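Local coordinates for Lmo2125 protein (Listeria monocytogenes serovar 1/2a, PDB 5TU0), which binds maltose and, probably as a membrane-attached lipoprotein, hands it to a transporter for uptake, at residues K133-L138 and K257-N262; T154-K159 and T203-D208. The protein carries 2 engineered substitutions. All coordinates share one frame; numbering follows the deposited sequence. Where two conformers were deposited one is given.

In the fold
The contacts lie side by side in one lobe of the solute-binding protein fold, on the same side of the chain's centre. After the strands and helices up to 105-121, the chain enters helix 132-138, which supplies residues 133-138 of interaction 1, and then strand 156-157. Helix 193-208 next returns to that strand, and its last turns close the loop of interaction 2. Only after strand 253-256 does the chain come back to helix 132-138, so interaction 1 closes a longer loop with interaction 2 nested inside it. Their centres are about 12 Å apart and they touch: Leu135 and Glu136 pack on Trp205, and Leu135 also reaches Phe156, tying both helices, the strand and the later loop together.

Interaction 1: residues K133-L138 and K257-N262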
loop_
_atom_site.group_PDB
_atom_site.type_symbol
_atom_site.label_atom_id
_atom_site.label_comp_id
_atom_site.label_asym_id
_atom_site.label_seq_id
_atom_site.Cartn_x
_atom_site.Cartn_y
_atom_site.Cartn_z
ATOM N N LYS A 133 10.935 19.622 -8.475
ATOM C CA LYS A 133 11.848 20.563 -9.146
ATOM C C LYS A 133 13.286 20.132 -8.822
ATOM O O LYS A 133 14.148 20.128 -9.696
ATOM C CB LYS A 133 11.622 22.006 -8.681
ATOM C CG LYS A 133 10.286 22.637 -9.055
ATOM C CD LYS A 133 10.301 23.370 -10.389
ATOM C CE LYS A 133 10.442 22.454 -11.574
ATOM N NZ LYS A 133 10.398 23.213 -12.855
ATOM N N ASP A 134 13.519 19.756 -7.564
ATOM C CA ASP A 134 14.836 19.279 -7.103
ATOM C C ASP A 134 15.211 17.976 -7.830
ATOM O O ASP A 134 16.358 17.802 -8.236
ATOM C CB ASP A 134 14.868 19.009 -5.601
ATOM C CG ASP A 134 14.602 20.245 -4.758
ATOM O OD1 ASP A 134 14.767 21.392 -5.252
ATOM O OD2 ASP A 134 14.221 20.054 -3.569
ATOM N N LEU A 135 14.248 17.075 -7.993
ATOM C CA LEU A 135 14.486 15.851 -8.753
ATOM C C LEU A 135 14.796 16.143 -10.222
ATOM O O LEU A 135 15.641 15.470 -10.812
ATOM C CB LEU A 135 13.294 14.893 -8.675
ATOM C CG LEU A 135 12.945 14.320 -7.307
ATOM C CD1 LEU A 135 11.640 13.532 -7.390
ATOM C CD2 LEU A 135 14.082 13.460 -6.751
ATOM N N GLU A 136 14.117 17.125 -10.821
ATOM C CA GLU A 136 14.380 17.477 -12.220
ATOM C C GLU A 136 15.842 17.950 -12.378
ATOM O O GLU A 136 16.524 17.589 -13.354
ATOM C CB GLU A 136 13.390 18.543 -12.726
ATOM C CG GLU A 136 11.957 18.019 -12.872
ATOM C CD GLU A 136 10.937 19.095 -13.194
ATOM O OE1 GLU A 136 11.335 20.230 -13.528
ATOM O OE2 GLU A 136 9.719 18.813 -13.085
ATOM N N THR A 137 16.325 18.742 -11.425
ATOM C CA THR A 137 17.710 19.234 -11.493
ATOM C C THR A 137 18.697 18.089 -11.249
ATOM O O THR A 137 19.762 18.030 -11.874
ATOM C CB THR A 137 17.962 20.383 -10.508
ATOM O OG1 THR A 137 17.811 19.921 -9.159
ATOM C CG2 THR A 137 16.994 21.513 -10.780
ATOM N N LEU A 138 18.332 17.178 -10.352
ATOM C CA LEU A 138 19.143 16.004 -10.073
ATOM C C LEU A 138 19.279 15.158 -11.344
ATOM O O LEU A 138 20.363 14.618 -11.631
ATOM C CB LEU A 138 18.463 15.217 -8.958
ATOM C CG LEU A 138 19.074 13.953 -8.390
ATOM C CD1 LEU A 138 20.464 14.223 -7.835
ATOM C CD2 LEU A 138 18.136 13.440 -7.304
ATOM N N LYS A 257 9.655 11.573 2.866
ATOM C CA LYS A 257 8.362 11.722 2.218
ATOM C C LYS A 257 8.631 11.898 0.726
ATOM O O LYS A 257 9.727 12.313 0.329
ATOM C CB LYS A 257 7.623 12.964 2.737
ATOM C CG LYS A 257 8.361 14.274 2.461
ATOM C CD LYS A 257 7.628 15.501 2.986
ATOM C CE LYS A 257 6.443 15.877 2.120
ATOM N NZ LYS A 257 6.841 16.345 0.762
ATOM N N ILE A 258 7.644 11.601 -0.093
ATOM C CA ILE A 258 7.791 11.791 -1.538
ATOM C C ILE A 258 7.871 13.319 -1.804
ATOM O O ILE A 258 7.147 14.112 -1.184
ATOM C CB ILE A 258 6.628 11.137 -2.326
ATOM C CG1 ILE A 258 6.509 9.635 -1.960
ATOM C CG2 ILE A 258 6.827 11.348 -3.822
ATOM C CD1 ILE A 258 5.283 8.937 -2.508
ATOM N N PRO A 259 8.788 13.749 -2.679
ATOM C CA PRO A 259 8.865 15.185 -2.893
ATOM C C PRO A 259 7.571 15.824 -3.417
ATOM O O PRO A 259 6.778 15.179 -4.099
ATOM C CB PRO A 259 10.012 15.329 -3.913
ATOM C CG PRO A 259 10.829 14.101 -3.725
ATOM C CD PRO A 259 9.856 13.025 -3.389
ATOM N N THR A 260 7.392 17.097 -3.084
ATOM C CA THR A 260 6.223 17.890 -3.492
ATOM C C THR A 260 6.167 18.084 -5.013
ATOM O O THR A 260 7.175 18.372 -5.639
ATOM C CB THR A 260 6.267 19.253 -2.766
ATOM O OG1 THR A 260 6.269 19.020 -1.341
ATOM C CG2 THR A 260 5.076 20.155 -3.162
ATOM N N LEU A 261 4.990 17.907 -5.599
ATOM C CA LEU A 261 4.798 18.059 -7.040
ATOM C C LEU A 261 4.911 19.519 -7.486
ATOM O O LEU A 261 4.843 20.435 -6.659
ATOM C CB LEU A 261 3.435 17.485 -7.451
ATOM C CG LEU A 261 3.229 15.975 -7.234
ATOM C CD1 LEU A 261 1.765 15.561 -7.371
ATOM C CD2 LEU A 261 4.111 15.172 -8.194
ATOM N N ASN A 262 5.080 19.727 -8.797
ATOM C CA ASN A 262 5.201 21.055 -9.389
ATOM C C ASN A 262 4.022 21.997 -9.190
ATOM O O ASN A 262 4.180 23.209 -9.345
ATOM C CB ASN A 262 5.529 20.956 -10.899
ATOM C CG ASN A 262 6.939 20.396 -11.156
ATOM O OD1 ASN A 262 7.676 20.019 -10.215
ATOM N ND2 ASN A 262 7.303 20.327 -12.420
HETATM O O HOH W 1 8.132 20.359 -7.544
#
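The amide of Asn262 meets the carboxylate of Glu136 at its edge: ND2 donates to OE2 over 2.9 Å, nearly straight at 165°. OE2 lies close to the amide plane and accepts on its syn side, although the two flat groups are turned 71° apart. Above one face of the amide, offset from its middle, passes the aliphatic chain of Lys133 in the modelled conformer, with CE 3.9 Å from Asn262 ND2. Bends in the middle of that chain carry the ammonium group back over its own helix; a salt bridge from NZ to Glu136 OE1 rests on this one of two conformers and is doubtful. Glu136 stays extended beyond CG (chi2 172°), which takes its carboxylate out to the loop. Its OE2 is also bonded to Tyr201 OH, so this one oxygen is gripped from two residues and the group is well fixed.

The other end of the amide faces a water, which donates to Asn262 OD1 at 2.7 Å. The same water donates to Thr260 O and accepts from Lys133 N. Asn suits the place because its two ends serve opposite needs, an N-H for the carboxylate and an oxygen for the water. Further along the contact, Leu135 CD1 rests on Pro259 CG at 3.8 Å, an apolar contact between buried side chains; the rigid, compact proline ring fills the position without adding a backbone N-H to satisfy.

Backbone hydrogen bonds between Thr260 and both Ala130 and Phe132 hold the loop at and just before the start of the helix. The first-turn N-H groups find acceptors outside the helical pattern, the water for Lys133 N and Thr131 OG1 for Asp134 N. A helix start is thus packed on the loop after strand 253-256, within one lobe of a two-lobed solute-binding protein.

Interaction 2: residues T154-K159 and T203-D208; sequences TGFLAK and TKWFQD
Phe156 turns its ring toward helix 193-208 by setting CG anti to the backbone N (chi1 164°), while Trp205 keeps CG anti to its carbonyl carbon (chi1 -78°) and presents the face of its indole. The result is a T-shaped pair. The CD2 edge of Phe156 points at the six-membered ring of Trp205, whose centroid lies 5.1 Å from that of the phenyl ring, with the planes at 74°. CD2 sits over the outer bond of the indole, 3.6 Å from both CZ3 and CH2 of Trp205, so a slightly positive C-H edge meets the electron-rich face. Phe156 CB comes alongside as well, 4.1 Å from Trp205 CH2.

Strand 156-157 pairs in parallel with strand 235-238 in one lobe of the solute-binding protein fold, and the contact lays the last part of helix 193-208 against it. Both rings are buried, and their flat, apolar surfaces suit the space between helix and strand.

The polar atoms at its borders are served from outside: Trp205 NE1 donates to the hydroxyl of Tyr201, one turn earlier in the helix, and Trp210 NE1 bonds to Phe156 O. Leu135, from helix 132-138, packs against both rings.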
loop_
_atom_site.group_PDB
_atom_site.type_symbol
_atom_site.label_atom_id
_atom_site.label_comp_id
_atom_site.label_asym_id
_atom_site.label_seq_id
_atom_site.Cartn_x
_atom_site.Cartn_y
_atom_site.Cartn_z
ATOM N N THR A 154 19.766 8.521 -14.608
ATOM C CA THR A 154 19.113 7.698 -13.595
ATOM C C THR A 154 19.133 8.350 -12.220
ATOM O O THR A 154 18.989 7.647 -11.211
ATOM C CB THR A 154 19.781 6.292 -13.504
ATOM O OG1 THR A 154 21.192 6.430 -13.225
ATOM C CG2 THR A 154 19.589 5.520 -14.807
ATOM N N GLY A 155 19.303 9.678 -12.176
ATOM C CA GLY A 155 19.333 10.429 -10.914
ATOM C C GLY A 155 18.140 10.082 -10.042
ATOM O O GLY A 155 18.288 9.762 -8.850
ATOM N N PHE A 156 16.967 10.135 -10.654
ATOM C CA PHE A 156 15.703 9.768 -10.007
ATOM C C PHE A 156 14.993 8.748 -10.888
ATOM O O PHE A 156 14.942 8.921 -12.114
ATOM C CB PHE A 156 14.807 10.995 -9.816
ATOM C CG PHE A 156 13.373 10.652 -9.511
ATOM C CD1 PHE A 156 13.024 10.138 -8.284
ATOM C CD2 PHE A 156 12.373 10.834 -10.464
ATOM C CE1 PHE A 156 11.700 9.801 -8.000
ATOM C CE2 PHE A 156 11.046 10.515 -10.180
ATOM C CZ PHE A 156 10.716 9.998 -8.955
ATOM N N LEU A 157 14.443 7.694 -10.271
ATOM C CA LEU A 157 13.677 6.692 -11.014
ATOM C C LEU A 157 12.405 6.363 -10.273
ATOM O O LEU A 157 12.403 6.323 -9.045
ATOM C CB LEU A 157 14.466 5.394 -11.180
ATOM C CG LEU A 157 15.809 5.452 -11.913
ATOM C CD1 LEU A 157 16.545 4.127 -11.764
ATOM C CD2 LEU A 157 15.616 5.820 -13.376
ATOM N N ALA A 158 11.338 6.122 -11.024
ATOM C CA ALA A 158 10.046 5.657 -10.455
ATOM C C ALA A 158 9.385 4.724 -11.467
ATOM O O ALA A 158 9.383 5.005 -12.667
ATOM C CB ALA A 158 9.142 6.824 -10.125
ATOM N N LYS A 159 8.821 3.616 -10.983
ATOM C CA LYS A 159 8.193 2.625 -11.858
ATOM C C LYS A 159 6.815 3.110 -12.329
ATOM O O LYS A 159 5.765 2.481 -12.047
ATOM C CB LYS A 159 8.083 1.289 -11.116
ATOM C CG LYS A 159 7.782 0.096 -12.006
ATOM C CD LYS A 159 7.326 -1.110 -11.194
ATOM C CE LYS A 159 6.940 -2.267 -12.100
ATOM N NZ LYS A 159 6.245 -3.349 -11.348
ATOM N N THR A 203 5.109 11.454 -18.795
ATOM C CA THR A 203 5.581 11.243 -20.138
ATOM C C THR A 203 6.883 12.024 -20.389
ATOM O O THR A 203 7.754 11.538 -21.118
ATOM C CB THR A 203 4.462 11.591 -21.151
ATOM O OG1 THR A 203 3.324 10.725 -20.913
ATOM C CG2 THR A 203 4.910 11.404 -22.577
ATOM N N LYS A 204 7.018 13.200 -19.774
ATOM C CA LYS A 204 8.247 14.007 -19.935
ATOM C C LYS A 204 9.452 13.236 -19.376
ATOM O O LYS A 204 10.530 13.230 -19.983
ATOM C CB LYS A 204 8.136 15.370 -19.237
ATOM C CG LYS A 204 7.018 16.295 -19.703
ATOM C CD LYS A 204 7.173 16.793 -21.125
ATOM C CE LYS A 204 6.083 17.806 -21.465
ATOM N NZ LYS A 204 6.063 18.107 -22.930
ATOM N N TRP A 205 9.277 12.590 -18.217
ATOM C CA TRP A 205 10.363 11.783 -17.642
ATOM C C TRP A 205 10.697 10.595 -18.547
ATOM O O TRP A 205 11.868 10.359 -18.862
ATOM C CB TRP A 205 10.028 11.316 -16.226
ATOM C CG TRP A 205 10.216 12.404 -15.186
ATOM C CD1 TRP A 205 9.300 13.358 -14.799
ATOM C CD2 TRP A 205 11.395 12.635 -14.396
ATOM N NE1 TRP A 205 9.853 14.172 -13.828
ATOM C CE2 TRP A 205 11.133 13.750 -13.565
ATOM C CE3 TRP A 205 12.653 12.019 -14.324
ATOM C CZ2 TRP A 205 12.083 14.253 -12.662
ATOM C CZ3 TRP A 205 13.591 12.519 -13.439
ATOM C CH2 TRP A 205 13.289 13.624 -12.605
ATOM N N PHE A 206 9.675 9.865 -18.989
ATOM C CA PHE A 206 9.900 8.719 -19.906
ATOM C C PHE A 206 10.590 9.093 -21.206
ATOM O O PHE A 206 11.535 8.403 -21.646
ATOM C CB PHE A 206 8.570 8.057 -20.277
ATOM C CG PHE A 206 8.018 7.197 -19.201
ATOM C CD1 PHE A 206 8.663 6.024 -18.871
ATOM C CD2 PHE A 206 6.825 7.522 -18.558
ATOM C CE1 PHE A 206 8.163 5.190 -17.901
ATOM C CE2 PHE A 206 6.331 6.702 -17.566
ATOM C CZ PHE A 206 6.991 5.528 -17.241
ATOM N N GLN A 207 10.119 10.185 -21.808
ATOM C CA GLN A 207 10.577 10.600 -23.127
ATOM C C GLN A 207 11.861 11.453 -23.156
ATOM O O GLN A 207 12.667 11.304 -24.080
ATOM C CB GLN A 207 9.425 11.298 -23.865
ATOM C CG GLN A 207 8.305 10.344 -24.268
ATOM C CD GLN A 207 8.720 9.393 -25.396
ATOM O OE1 GLN A 207 9.272 9.827 -26.409
ATOM N NE2 GLN A 207 8.438 8.096 -25.232
ATOM N N ASP A 208 12.072 12.296 -22.138
ATOM C CA ASP A 208 13.230 13.211 -22.119
ATOM C C ASP A 208 14.377 12.873 -21.188
ATOM O O ASP A 208 15.472 13.404 -21.363
ATOM C CB ASP A 208 12.780 14.623 -21.723
ATOM C CG ASP A 208 11.703 15.179 -22.622
ATOM O OD1 ASP A 208 11.478 14.652 -23.715
ATOM O OD2 ASP A 208 11.080 16.169 -22.218
#